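Local coordinates for lipase aflb (Neosartorya fumigata, PDB 6IDY), which is a lipase with an alpha/beta hydrolase fold and a bound calcium ion, and probably hydrolyses lipid esters, at residues S72-G77 with V358-G363; R86-V91 with G413-A418; Q123-V128 with I216-A221; R144-I149 with S209-Y214. All coordinates share one frame; numbering follows the deposited sequence.

Interaction 1 (S72-G77 with V358-G363); sequences SIFADG and VYTHEG
Phe74 lays one face of its ring against Val358. CG1 of Val358 sits above the middle of the ring. It lies 3.5 Å from the centroid of the Phe74 ring and only 6° off the ring normal, which makes this a CH-pi contact. Because CG1 is so well centred, all six ring carbons are at nearly equal range; Phe74 CG to Val358 CG1 is 3.7 Å. The methyl is aimed by the first torsion of Val358, with CG1 opposite the backbone N (chi1 -178°). The two side chains run past each other in opposite directions.

Thr360 meets the far end of the same ring. Its CG2 comes in obliquely, with 3.7 Å from Thr360 CG2 to Phe74 CE1. The other branch of Thr360 is occupied by its own chain: Gly363 N donates to Thr360 OG1 at 2.8 Å, a bent bond that closes an ST motif. OG1 also bonds to Glu412. CG2 is the branch that faces Phe74.

Next along the chain is His361, whose ND1 bonds to Asp318 and NE2 to Ser233. These links are consistent with the Ser-His-Asp catalytic triad of an alpha/beta hydrolase. Phe74 thus packs on residues just before the probable catalytic histidine.

On its own side, Phe74 belongs to the segment that carries the last residues of helix 63-73. There Gly77 N bonds to Phe74 O at 3.0 Å, closing a turn behind the ring. Met84 of helix 81-90 touches both Phe74 and Thr360.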
loop_
_atom_site.group_PDB
_atom_site.type_symbol
_atom_site.label_atom_id
_atom_site.label_comp_id
_atom_site.label_asym_id
_atom_site.label_seq_id
_atom_site.Cartn_x
_atom_site.Cartn_y
_atom_site.Cartn_z
ATOM N N SER A 72 17.486 15.407 -3.340
ATOM C CA SER A 72 18.501 15.797 -2.363
ATOM C C SER A 72 18.701 14.651 -1.349
ATOM O O SER A 72 19.828 14.406 -0.915
ATOM C CB SER A 72 18.078 17.074 -1.641
ATOM O OG SER A 72 18.997 17.411 -0.614
ATOM N N ILE A 73 17.604 13.949 -0.986
ATOM C CA ILE A 73 17.630 12.804 -0.065
ATOM C C ILE A 73 18.361 11.633 -0.753
ATOM O O ILE A 73 19.111 10.909 -0.100
ATOM C CB ILE A 73 16.191 12.404 0.407
ATOM C CG1 ILE A 73 15.498 13.566 1.162
ATOM C CG2 ILE A 73 16.200 11.116 1.255
ATOM C CD1 ILE A 73 13.966 13.391 1.383
ATOM N N PHE A 74 18.156 11.488 -2.073
ATOM C CA PHE A 74 18.730 10.427 -2.908
ATOM C C PHE A 74 20.140 10.734 -3.434
ATOM O O PHE A 74 20.691 9.915 -4.176
ATOM C CB PHE A 74 17.777 10.112 -4.076
ATOM C CG PHE A 74 16.648 9.160 -3.746
ATOM C CD1 PHE A 74 15.586 9.563 -2.940
ATOM C CD2 PHE A 74 16.626 7.875 -4.274
ATOM C CE1 PHE A 74 14.544 8.680 -2.633
ATOM C CE2 PHE A 74 15.569 7.000 -3.984
ATOM C CZ PHE A 74 14.541 7.408 -3.161
ATOM N N ALA A 75 20.732 11.889 -3.034
ATOM C CA ALA A 75 22.063 12.335 -3.481
ATOM C C ALA A 75 23.200 11.351 -3.184
ATOM O O ALA A 75 24.122 11.243 -3.987
ATOM C CB ALA A 75 22.388 13.709 -2.904
ATOM N N ASP A 76 23.137 10.647 -2.041
ATOM C CA ASP A 76 24.144 9.663 -1.630
ATOM C C ASP A 76 23.687 8.236 -1.928
ATOM O O ASP A 76 24.323 7.273 -1.496
ATOM C CB ASP A 76 24.503 9.833 -0.142
ATOM C CG ASP A 76 25.156 11.160 0.185
ATOM O OD1 ASP A 76 26.195 11.483 -0.440
ATOM O OD2 ASP A 76 24.634 11.875 1.066
ATOM N N GLY A 77 22.622 8.125 -2.715
ATOM C CA GLY A 77 22.042 6.861 -3.138
ATOM C C GLY A 77 20.644 6.679 -2.604
ATOM O O GLY A 77 20.153 7.522 -1.845
ATOM N N VAL A 358 12.810 9.855 -9.996
ATOM C CA VAL A 358 12.930 9.381 -8.615
ATOM C C VAL A 358 11.551 9.253 -7.954
ATOM O O VAL A 358 11.033 10.213 -7.375
ATOM C CB VAL A 358 13.950 10.222 -7.780
ATOM C CG1 VAL A 358 14.099 9.675 -6.360
ATOM C CG2 VAL A 358 15.314 10.271 -8.468
ATOM N N TYR A 359 10.957 8.058 -8.072
ATOM C CA TYR A 359 9.680 7.730 -7.457
ATOM C C TYR A 359 9.915 6.676 -6.419
ATOM O O TYR A 359 10.322 5.558 -6.730
ATOM C CB TYR A 359 8.609 7.314 -8.482
ATOM C CG TYR A 359 8.169 8.483 -9.329
ATOM C CD1 TYR A 359 8.869 8.834 -10.482
ATOM C CD2 TYR A 359 7.097 9.287 -8.944
ATOM C CE1 TYR A 359 8.501 9.940 -11.242
ATOM C CE2 TYR A 359 6.711 10.391 -9.706
ATOM C CZ TYR A 359 7.411 10.702 -10.861
ATOM O OH TYR A 359 7.065 11.782 -11.623
ATOM N N THR A 360 9.689 7.053 -5.168
ATOM C CA THR A 360 9.885 6.199 -3.998
ATOM C C THR A 360 8.821 5.080 -3.957
ATOM O O THR A 360 7.949 5.013 -4.828
ATOM C CB THR A 360 9.801 7.075 -2.750
ATOM O OG1 THR A 360 8.552 7.762 -2.785
ATOM C CG2 THR A 360 10.942 8.090 -2.648
ATOM N N HIS A 361 8.898 4.215 -2.937
ATOM C CA HIS A 361 7.951 3.128 -2.694
ATOM C C HIS A 361 6.539 3.727 -2.630
ATOM O O HIS A 361 5.639 3.253 -3.324
ATOM C CB HIS A 361 8.322 2.452 -1.369
ATOM C CG HIS A 361 7.479 1.273 -1.004
ATOM N ND1 HIS A 361 7.557 0.081 -1.704
ATOM C CD2 HIS A 361 6.624 1.118 0.030
ATOM C CE1 HIS A 361 6.724 -0.745 -1.095
ATOM N NE2 HIS A 361 6.152 -0.168 -0.041
ATOM N N GLU A 362 6.377 4.808 -1.837
ATOM C CA GLU A 362 5.141 5.589 -1.678
ATOM C C GLU A 362 4.883 6.470 -2.902
ATOM O O GLU A 362 3.734 6.639 -3.286
ATOM C CB GLU A 362 5.138 6.414 -0.361
ATOM C CG GLU A 362 6.238 7.472 -0.193
ATOM C CD GLU A 362 7.650 7.002 0.126
ATOM O OE1 GLU A 362 7.851 5.781 0.308
ATOM O OE2 GLU A 362 8.564 7.855 0.182
ATOM N N GLY A 363 5.955 6.968 -3.523
ATOM C CA GLY A 363 5.918 7.836 -4.702
ATOM C C GLY A 363 5.220 7.286 -5.926
ATOM O O GLY A 363 4.689 8.060 -6.722
#

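Interaction 2 (R86-V91 with G413-A418)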
loop_
_atom_site.group_PDB
_atom_site.type_symbol
_atom_site.label_atom_id
_atom_site.label_comp_id
_atom_site.label_asym_id
_atom_site.label_seq_id
_atom_site.Cartn_x
_atom_site.Cartn_y
_atom_site.Cartn_z
ATOM N N ARG A 86 13.581 10.177 8.252
ATOM C CA ARG A 86 14.315 11.240 8.943
ATOM C C ARG A 86 14.549 12.451 8.021
ATOM O O ARG A 86 14.317 13.583 8.437
ATOM C CB ARG A 86 15.657 10.699 9.478
ATOM C CG ARG A 86 16.457 11.712 10.303
ATOM C CD ARG A 86 17.955 11.551 10.101
ATOM N NE ARG A 86 18.574 10.753 11.161
ATOM C CZ ARG A 86 18.865 9.459 11.061
ATOM N NH1 ARG A 86 18.593 8.794 9.943
ATOM N NH2 ARG A 86 19.424 8.818 12.079
ATOM N N GLU A 87 15.014 12.209 6.785
ATOM C CA GLU A 87 15.352 13.256 5.814
ATOM C C GLU A 87 14.146 14.019 5.262
ATOM O O GLU A 87 14.303 15.180 4.887
ATOM C CB GLU A 87 16.219 12.701 4.674
ATOM C CG GLU A 87 17.620 12.286 5.097
ATOM C CD GLU A 87 18.434 13.338 5.827
ATOM O OE1 GLU A 87 18.512 14.485 5.333
ATOM O OE2 GLU A 87 18.992 13.011 6.899
ATOM N N ILE A 88 12.953 13.376 5.232
ATOM C CA ILE A 88 11.665 13.944 4.813
ATOM C C ILE A 88 11.402 15.257 5.589
ATOM O O ILE A 88 11.008 16.262 4.991
ATOM C CB ILE A 88 10.557 12.855 5.007
ATOM C CG1 ILE A 88 10.480 11.881 3.794
ATOM C CG2 ILE A 88 9.178 13.405 5.374
ATOM C CD1 ILE A 88 9.975 12.414 2.484
ATOM N N LEU A 89 11.678 15.256 6.901
ATOM C CA LEU A 89 11.516 16.457 7.716
ATOM C C LEU A 89 12.726 17.381 7.666
ATOM O O LEU A 89 12.545 18.598 7.683
ATOM C CB LEU A 89 11.123 16.127 9.161
ATOM C CG LEU A 89 9.668 15.689 9.403
ATOM C CD1 LEU A 89 9.408 15.515 10.871
ATOM C CD2 LEU A 89 8.659 16.706 8.845
ATOM N N THR A 90 13.954 16.817 7.582
ATOM C CA THR A 90 15.217 17.579 7.521
ATOM C C THR A 90 15.228 18.544 6.322
ATOM O O THR A 90 15.639 19.696 6.464
ATOM C CB THR A 90 16.430 16.624 7.534
ATOM O OG1 THR A 90 16.305 15.727 8.638
ATOM C CG2 THR A 90 17.771 17.360 7.629
ATOM N N VAL A 91 14.736 18.077 5.160
ATOM C CA VAL A 91 14.652 18.877 3.930
ATOM C C VAL A 91 13.411 19.792 3.918
ATOM O O VAL A 91 13.246 20.579 2.987
ATOM C CB VAL A 91 14.761 18.023 2.631
ATOM C CG1 VAL A 91 16.054 17.211 2.600
ATOM C CG2 VAL A 91 13.537 17.129 2.429
ATOM N N GLY A 413 4.512 12.164 3.425
ATOM C CA GLY A 413 4.270 12.298 4.858
ATOM C C GLY A 413 3.779 11.033 5.545
ATOM O O GLY A 413 3.849 10.946 6.771
ATOM N N LEU A 414 3.294 10.035 4.764
ATOM C CA LEU A 414 2.811 8.735 5.255
ATOM C C LEU A 414 3.880 7.943 6.004
ATOM O O LEU A 414 3.545 7.131 6.872
ATOM C CB LEU A 414 2.279 7.869 4.103
ATOM C CG LEU A 414 1.079 8.380 3.325
ATOM C CD1 LEU A 414 0.802 7.469 2.128
ATOM C CD2 LEU A 414 -0.146 8.547 4.224
ATOM N N LEU A 415 5.159 8.158 5.647
ATOM C CA LEU A 415 6.306 7.503 6.270
ATOM C C LEU A 415 6.388 7.826 7.749
ATOM O O LEU A 415 6.858 6.997 8.526
ATOM C CB LEU A 415 7.611 7.909 5.571
ATOM C CG LEU A 415 7.790 7.411 4.136
ATOM C CD1 LEU A 415 8.993 8.042 3.513
ATOM C CD2 LEU A 415 7.892 5.895 4.068
ATOM N N LEU A 416 5.899 9.021 8.137
ATOM C CA LEU A 416 5.873 9.475 9.528
ATOM C C LEU A 416 4.864 8.662 10.333
ATOM O O LEU A 416 5.136 8.297 11.474
ATOM C CB LEU A 416 5.572 10.978 9.609
ATOM C CG LEU A 416 6.481 11.906 8.782
ATOM C CD1 LEU A 416 5.919 13.316 8.749
ATOM C CD2 LEU A 416 7.920 11.925 9.324
ATOM N N ILE A 417 3.721 8.334 9.720
ATOM C CA ILE A 417 2.698 7.492 10.345
ATOM C C ILE A 417 3.232 6.053 10.429
ATOM O O ILE A 417 3.141 5.423 11.491
ATOM C CB ILE A 417 1.343 7.583 9.591
ATOM C CG1 ILE A 417 0.723 8.982 9.761
ATOM C CG2 ILE A 417 0.378 6.487 10.066
ATOM C CD1 ILE A 417 -0.431 9.273 8.814
ATOM N N ALA A 418 3.825 5.560 9.317
ATOM C CA ALA A 418 4.399 4.216 9.254
ATOM C C ALA A 418 5.423 3.994 10.377
ATOM O O ALA A 418 5.368 2.957 11.040
ATOM C CB ALA A 418 5.012 3.950 7.884
#
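Ile88 and Leu89 of helix 81-90 meet Leu415 and Leu416 of helix 414-424 through aliphatic carbons alone. Ile88 CG1 approaches Leu415 CD1 at 4.1 Å, and the two side chains cross at about a right angle. Leu416 pushes one branch towards both residues of the other helix. Its CD2 lies 4.2 Å from Leu89 CG, and 4.4 Å from Ile88 CG2. Leu89 starts out beside the contact, but its branched end swings in to meet Leu416. All four side chains are buried, and Ile40 of helix 31-47 touches both Leu89 and Leu416.

The outer side of helix 81-90 is different. Arg86 leaves the helix on the far side and its side chain does not reach the leucines, and Thr90 is exposed. Thr90 OG1 donates to Arg86 O at 2.9 Å, one turn back, so this hydroxyl is served by its own helix. The Thr90 hydroxyl sits well above the plane of the Arg86 carbonyl.

The short helical segments stay 10.2 Å apart at closest approach, with 136° between their directions. This is apolar helix-helix packing, between two helices outside the central sheet of an alpha/beta hydrolase.

Interaction 3 (Q123-V128 with I216-A221)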
loop_
_atom_site.group_PDB
_atom_site.type_symbol
_atom_site.label_atom_id
_atom_site.label_comp_id
_atom_site.label_asym_id
_atom_site.label_seq_id
_atom_site.Cartn_x
_atom_site.Cartn_y
_atom_site.Cartn_z
ATOM N N GLN A 123 -26.368 -14.935 -1.664
ATOM C CA GLN A 123 -25.671 -16.142 -1.209
ATOM C C GLN A 123 -24.703 -15.820 -0.062
ATOM O O GLN A 123 -24.096 -14.741 -0.053
ATOM C CB GLN A 123 -24.975 -16.875 -2.378
ATOM C CG GLN A 123 -23.737 -16.170 -2.961
ATOM C CD GLN A 123 -23.121 -16.866 -4.154
ATOM O OE1 GLN A 123 -23.298 -18.071 -4.386
ATOM N NE2 GLN A 123 -22.368 -16.110 -4.941
ATOM N N ALA A 124 -24.610 -16.730 0.926
ATOM C CA ALA A 124 -23.737 -16.562 2.088
ATOM C C ALA A 124 -22.271 -16.407 1.668
ATOM O O ALA A 124 -21.800 -17.103 0.767
ATOM C CB ALA A 124 -23.895 -17.738 3.041
ATOM N N ILE A 125 -21.578 -15.447 2.281
ATOM C CA ILE A 125 -20.159 -15.189 2.017
ATOM C C ILE A 125 -19.340 -15.487 3.273
ATOM O O ILE A 125 -18.120 -15.368 3.264
ATOM C CB ILE A 125 -19.916 -13.755 1.455
ATOM C CG1 ILE A 125 -20.438 -12.663 2.425
ATOM C CG2 ILE A 125 -20.502 -13.613 0.031
ATOM C CD1 ILE A 125 -19.789 -11.379 2.313
ATOM N N TYR A 126 -20.027 -15.881 4.354
ATOM C CA TYR A 126 -19.425 -16.192 5.643
ATOM C C TYR A 126 -20.254 -17.268 6.365
ATOM O O TYR A 126 -21.478 -17.154 6.390
ATOM C CB TYR A 126 -19.325 -14.921 6.514
ATOM C CG TYR A 126 -18.410 -15.069 7.710
ATOM C CD1 TYR A 126 -18.872 -15.623 8.904
ATOM C CD2 TYR A 126 -17.092 -14.630 7.662
ATOM C CE1 TYR A 126 -18.024 -15.791 9.998
ATOM C CE2 TYR A 126 -16.243 -14.770 8.760
ATOM C CZ TYR A 126 -16.717 -15.343 9.929
ATOM O OH TYR A 126 -15.887 -15.476 11.013
ATOM N N PRO A 127 -19.628 -18.299 6.986
ATOM C CA PRO A 127 -18.171 -18.540 7.102
ATOM C C PRO A 127 -17.468 -19.020 5.827
ATOM O O PRO A 127 -16.255 -18.854 5.723
ATOM C CB PRO A 127 -18.079 -19.558 8.246
ATOM C CG PRO A 127 -19.374 -20.317 8.171
ATOM C CD PRO A 127 -20.406 -19.312 7.732
ATOM N N VAL A 128 -18.205 -19.613 4.870
ATOM C CA VAL A 128 -17.612 -20.149 3.636
ATOM C C VAL A 128 -18.486 -19.782 2.427
ATOM O O VAL A 128 -19.600 -20.299 2.309
ATOM C CB VAL A 128 -17.391 -21.699 3.710
ATOM C CG1 VAL A 128 -16.681 -22.219 2.463
ATOM C CG2 VAL A 128 -16.636 -22.125 4.971
ATOM N N ILE A 216 -13.525 -8.310 -0.728
ATOM C CA ILE A 216 -13.825 -8.674 -2.113
ATOM C C ILE A 216 -15.234 -9.256 -2.235
ATOM O O ILE A 216 -16.058 -8.708 -2.969
ATOM C CB ILE A 216 -12.741 -9.593 -2.735
ATOM C CG1 ILE A 216 -11.406 -8.825 -2.954
ATOM C CG2 ILE A 216 -13.248 -10.169 -4.058
ATOM C CD1 ILE A 216 -10.160 -9.752 -3.232
ATOM N N ASN A 217 -15.515 -10.340 -1.490
ATOM C CA ASN A 217 -16.808 -11.020 -1.525
ATOM C C ASN A 217 -17.953 -10.167 -0.997
ATOM O O ASN A 217 -19.060 -10.250 -1.529
ATOM C CB ASN A 217 -16.730 -12.370 -0.822
ATOM C CG ASN A 217 -15.973 -13.399 -1.628
ATOM O OD1 ASN A 217 -15.845 -13.302 -2.857
ATOM N ND2 ASN A 217 -15.476 -14.424 -0.960
ATOM N N TYR A 218 -17.674 -9.294 -0.016
ATOM C CA TYR A 218 -18.689 -8.405 0.540
ATOM C C TYR A 218 -19.054 -7.278 -0.428
ATOM O O TYR A 218 -20.242 -7.009 -0.625
ATOM C CB TYR A 218 -18.275 -7.860 1.925
ATOM C CG TYR A 218 -19.248 -6.845 2.485
ATOM C CD1 TYR A 218 -20.373 -7.247 3.198
ATOM C CD2 TYR A 218 -19.068 -5.484 2.264
ATOM C CE1 TYR A 218 -21.296 -6.315 3.679
ATOM C CE2 TYR A 218 -19.979 -4.546 2.739
ATOM C CZ TYR A 218 -21.088 -4.964 3.450
ATOM O OH TYR A 218 -21.967 -4.025 3.918
ATOM N N ILE A 219 -18.045 -6.595 -0.990
ATOM C CA ILE A 219 -18.287 -5.483 -1.910
ATOM C C ILE A 219 -18.938 -6.003 -3.193
ATOM O O ILE A 219 -19.871 -5.374 -3.690
ATOM C CB ILE A 219 -17.022 -4.605 -2.128
ATOM C CG1 ILE A 219 -16.586 -3.901 -0.803
ATOM C CG2 ILE A 219 -17.181 -3.601 -3.280
ATOM C CD1 ILE A 219 -17.545 -2.809 -0.193
ATOM N N SER A 220 -18.524 -7.193 -3.664
ATOM C CA SER A 220 -19.140 -7.799 -4.846
ATOM C C SER A 220 -20.622 -8.123 -4.595
ATOM O O SER A 220 -21.451 -7.870 -5.473
ATOM C CB SER A 220 -18.383 -9.053 -5.274
ATOM O OG SER A 220 -18.944 -9.611 -6.451
ATOM N N ALA A 221 -20.952 -8.647 -3.392
ATOM C CA ALA A 221 -22.322 -9.018 -3.006
ATOM C C ALA A 221 -23.280 -7.830 -2.937
ATOM O O ALA A 221 -24.336 -7.883 -3.569
ATOM C CB ALA A 221 -22.319 -9.770 -1.684
HETATM O O HOH W 1 -15.924 -15.034 1.759
#
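This is a buried apolar contact with one water bridge, in which Ile125 of an irregular loop lies on helix 205-223. CD1 of Ile125 rests against the helix backbone and is 3.6 Å from Tyr218 CA. The same methyl is 3.9 Å from Tyr218 CB and lies near the plane of the tyrosine ring, at its edge. The second branch of Ile125 turns to the preceding residue, with CG2 4.1 Å from Asn217 CB. Ile125 holds CG1 between its backbone N and carbonyl carbon (chi1 58°), which lets the two branches straddle neighbouring helix residues.

The polar link runs beside this packing. A water donates to Ile125 O at 2.7 Å and accepts from Asn217 ND2 at 2.8 Å. The Asn217 amide is held at both ends, since ND2 also bonds to Ser248 OG and OD1 receives Lys129 NZ. These partners fix which way the amide is turned. Tyr218 points its hydroxyl elsewhere, to Pro118 O.

The loop 123-128 thus closes over one side of helix 205-223, while Ile216 and Ile219 of that helix pack on strand 161-166. Tyr126 reaches on to helix 140-145.

Interaction 4 (R144-I149 with S209-Y214)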
loop_
_atom_site.group_PDB
_atom_site.type_symbol
_atom_site.label_atom_id
_atom_site.label_comp_id
_atom_site.label_asym_id
_atom_site.label_seq_id
_atom_site.Cartn_x
_atom_site.Cartn_y
_atom_site.Cartn_z
ATOM N N ARG A 144 -16.080 -7.060 8.328
ATOM C CA ARG A 144 -16.966 -6.083 7.691
ATOM C C ARG A 144 -16.719 -4.654 8.207
ATOM O O ARG A 144 -16.785 -3.706 7.418
ATOM C CB ARG A 144 -18.438 -6.492 7.889
ATOM C CG ARG A 144 -19.427 -5.780 6.962
ATOM C CD ARG A 144 -20.851 -5.872 7.485
ATOM N NE ARG A 144 -21.335 -7.253 7.546
ATOM C CZ ARG A 144 -22.376 -7.653 8.267
ATOM N NH1 ARG A 144 -23.060 -6.784 9.001
ATOM N NH2 ARG A 144 -22.741 -8.927 8.261
ATOM N N ALA A 145 -16.431 -4.500 9.519
ATOM C CA ALA A 145 -16.186 -3.182 10.126
ATOM C C ALA A 145 -14.891 -2.506 9.638
ATOM O O ALA A 145 -14.753 -1.292 9.776
ATOM C CB ALA A 145 -16.215 -3.269 11.649
ATOM N N ALA A 146 -13.965 -3.285 9.041
ATOM C CA ALA A 146 -12.700 -2.778 8.494
ATOM C C ALA A 146 -12.930 -2.015 7.179
ATOM O O ALA A 146 -12.078 -1.226 6.770
ATOM C CB ALA A 146 -11.734 -3.927 8.267
ATOM N N ILE A 147 -14.085 -2.246 6.528
ATOM C CA ILE A 147 -14.412 -1.631 5.241
ATOM C C ILE A 147 -15.012 -0.247 5.413
ATOM O O ILE A 147 -16.071 -0.104 6.018
ATOM C CB ILE A 147 -15.318 -2.541 4.362
ATOM C CG1 ILE A 147 -14.810 -4.005 4.335
ATOM C CG2 ILE A 147 -15.459 -1.958 2.945
ATOM C CD1 ILE A 147 -15.846 -5.059 3.910
ATOM N N HIS A 148 -14.355 0.765 4.849
ATOM C CA HIS A 148 -14.888 2.115 4.870
ATOM C C HIS A 148 -15.599 2.340 3.545
ATOM O O HIS A 148 -14.952 2.431 2.501
ATOM C CB HIS A 148 -13.805 3.178 5.110
ATOM C CG HIS A 148 -14.377 4.555 5.245
ATOM N ND1 HIS A 148 -14.783 5.048 6.471
ATOM C CD2 HIS A 148 -14.657 5.471 4.291
ATOM C CE1 HIS A 148 -15.250 6.263 6.233
ATOM N NE2 HIS A 148 -15.202 6.560 4.935
ATOM N N ILE A 149 -16.935 2.375 3.593
ATOM C CA ILE A 149 -17.782 2.607 2.427
ATOM C C ILE A 149 -18.222 4.078 2.455
ATOM O O ILE A 149 -19.022 4.454 3.316
ATOM C CB ILE A 149 -18.986 1.622 2.352
ATOM C CG1 ILE A 149 -18.504 0.152 2.291
ATOM C CG2 ILE A 149 -19.896 1.962 1.156
ATOM C CD1 ILE A 149 -19.596 -0.914 2.478
ATOM N N SER A 209 -4.803 -10.693 5.124
ATOM C CA SER A 209 -5.382 -11.201 3.880
ATOM C C SER A 209 -6.872 -11.537 3.989
ATOM O O SER A 209 -7.587 -11.407 2.998
ATOM C CB SER A 209 -4.610 -12.426 3.409
ATOM O OG SER A 209 -3.246 -12.087 3.237
ATOM N N GLU A 210 -7.334 -11.977 5.177
ATOM C CA GLU A 210 -8.734 -12.326 5.443
ATOM C C GLU A 210 -9.634 -11.118 5.231
ATOM O O GLU A 210 -10.746 -11.261 4.719
ATOM C CB GLU A 210 -8.907 -12.847 6.873
ATOM C CG GLU A 210 -8.290 -14.215 7.089
ATOM C CD GLU A 210 -8.734 -14.905 8.360
ATOM O OE1 GLU A 210 -9.866 -14.644 8.825
ATOM O OE2 GLU A 210 -7.952 -15.723 8.886
ATOM N N TYR A 211 -9.140 -9.923 5.614
ATOM C CA TYR A 211 -9.858 -8.668 5.442
ATOM C C TYR A 211 -10.044 -8.345 3.967
ATOM O O TYR A 211 -11.096 -7.842 3.603
ATOM C CB TYR A 211 -9.157 -7.527 6.194
ATOM C CG TYR A 211 -9.223 -7.696 7.696
ATOM C CD1 TYR A 211 -10.289 -7.186 8.429
ATOM C CD2 TYR A 211 -8.238 -8.404 8.381
ATOM C CE1 TYR A 211 -10.370 -7.361 9.809
ATOM C CE2 TYR A 211 -8.310 -8.593 9.761
ATOM C CZ TYR A 211 -9.373 -8.060 10.471
ATOM O OH TYR A 211 -9.431 -8.205 11.832
ATOM N N VAL A 212 -9.041 -8.670 3.122
ATOM C CA VAL A 212 -9.095 -8.471 1.671
ATOM C C VAL A 212 -10.093 -9.464 1.061
ATOM O O VAL A 212 -10.956 -9.045 0.292
ATOM C CB VAL A 212 -7.706 -8.542 0.975
ATOM C CG1 VAL A 212 -7.839 -8.364 -0.539
ATOM C CG2 VAL A 212 -6.753 -7.505 1.545
ATOM N N ALA A 213 -9.973 -10.766 1.407
ATOM C CA ALA A 213 -10.869 -11.827 0.915
ATOM C C ALA A 213 -12.316 -11.503 1.263
ATOM O O ALA A 213 -13.176 -11.562 0.381
ATOM C CB ALA A 213 -10.479 -13.175 1.506
ATOM N N TYR A 214 -12.581 -11.097 2.527
ATOM C CA TYR A 214 -13.940 -10.731 2.908
ATOM C C TYR A 214 -14.412 -9.478 2.183
ATOM O O TYR A 214 -15.539 -9.480 1.695
ATOM C CB TYR A 214 -14.131 -10.618 4.431
ATOM C CG TYR A 214 -15.581 -10.415 4.814
ATOM C CD1 TYR A 214 -16.452 -11.495 4.924
ATOM C CD2 TYR A 214 -16.092 -9.138 5.033
ATOM C CE1 TYR A 214 -17.793 -11.311 5.258
ATOM C CE2 TYR A 214 -17.432 -8.940 5.355
ATOM C CZ TYR A 214 -18.280 -10.030 5.470
ATOM O OH TYR A 214 -19.603 -9.833 5.786
#
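Tyr214 packs across Arg144, joining helix 205-223 to the segment 144-149. Helix 205-223 connects strand 190-195 to the parallel strand 227-232, with strand 161-166 between them. It is thus the helix of a beta-alpha-beta crossover in an alpha/beta hydrolase sheet. Segment 144-149 leads from helix 140-145 into the outer strand 147-148.

Tyr214 has the largest share of the buried surface. Its CG lies opposite the backbone N (chi1 -173°), which sends the ring towards Arg144 and Ile147. CE2 of Tyr214 is 3.7 Å from Arg144 CB, which comes in obliquely. Ile147 brings CD1 to the ring edge, 4.2 Å from Tyr214 CD2.

Tyr211, one turn earlier, meets Ala146. Ala146 CB touches Tyr211 CD1 at 3.6 Å, again obliquely. Leu195 of strand 190-195 touches Ala146, Ile147 and Tyr211, so the contact rests on the sheet.

Arg144 runs on past the tyrosine ring and bends at its third torsion (chi3 -63°). The guanidinium and ring planes are then only 25° apart. The hydroxyl of Tyr214 bonds to Glu140 OE2, which also forms a long, weak ion pair with Arg144 NH2. Tyr214 OH lies in the guanidinium plane, at its edge, with Arg144 NE 3.6 Å away.

The four contacts form two pairs on opposite sides of the chain's centre. Interactions 1 and 2 have centres about 12 Å apart and touch: Ile73 packs on Glu87, and Glu362 on Leu415. Their helices 63-73 and 81-90 are consecutive, and their segments alternate along the chain. Interactions 3 and 4 have centres about 11 Å apart and share helix 205-223, where Ile125 touches Tyr214 and Tyr218 touches Ile147. Both fall in sequence between the two halves of interactions 1 and 2. Centres of interactions 1 and 3 are about 41 Å apart. One pair thus ties N-terminal helices to the probable catalytic histidine loop and a C-terminal helix; the other packs a crossover helix near the sheet's outer strand 147-148.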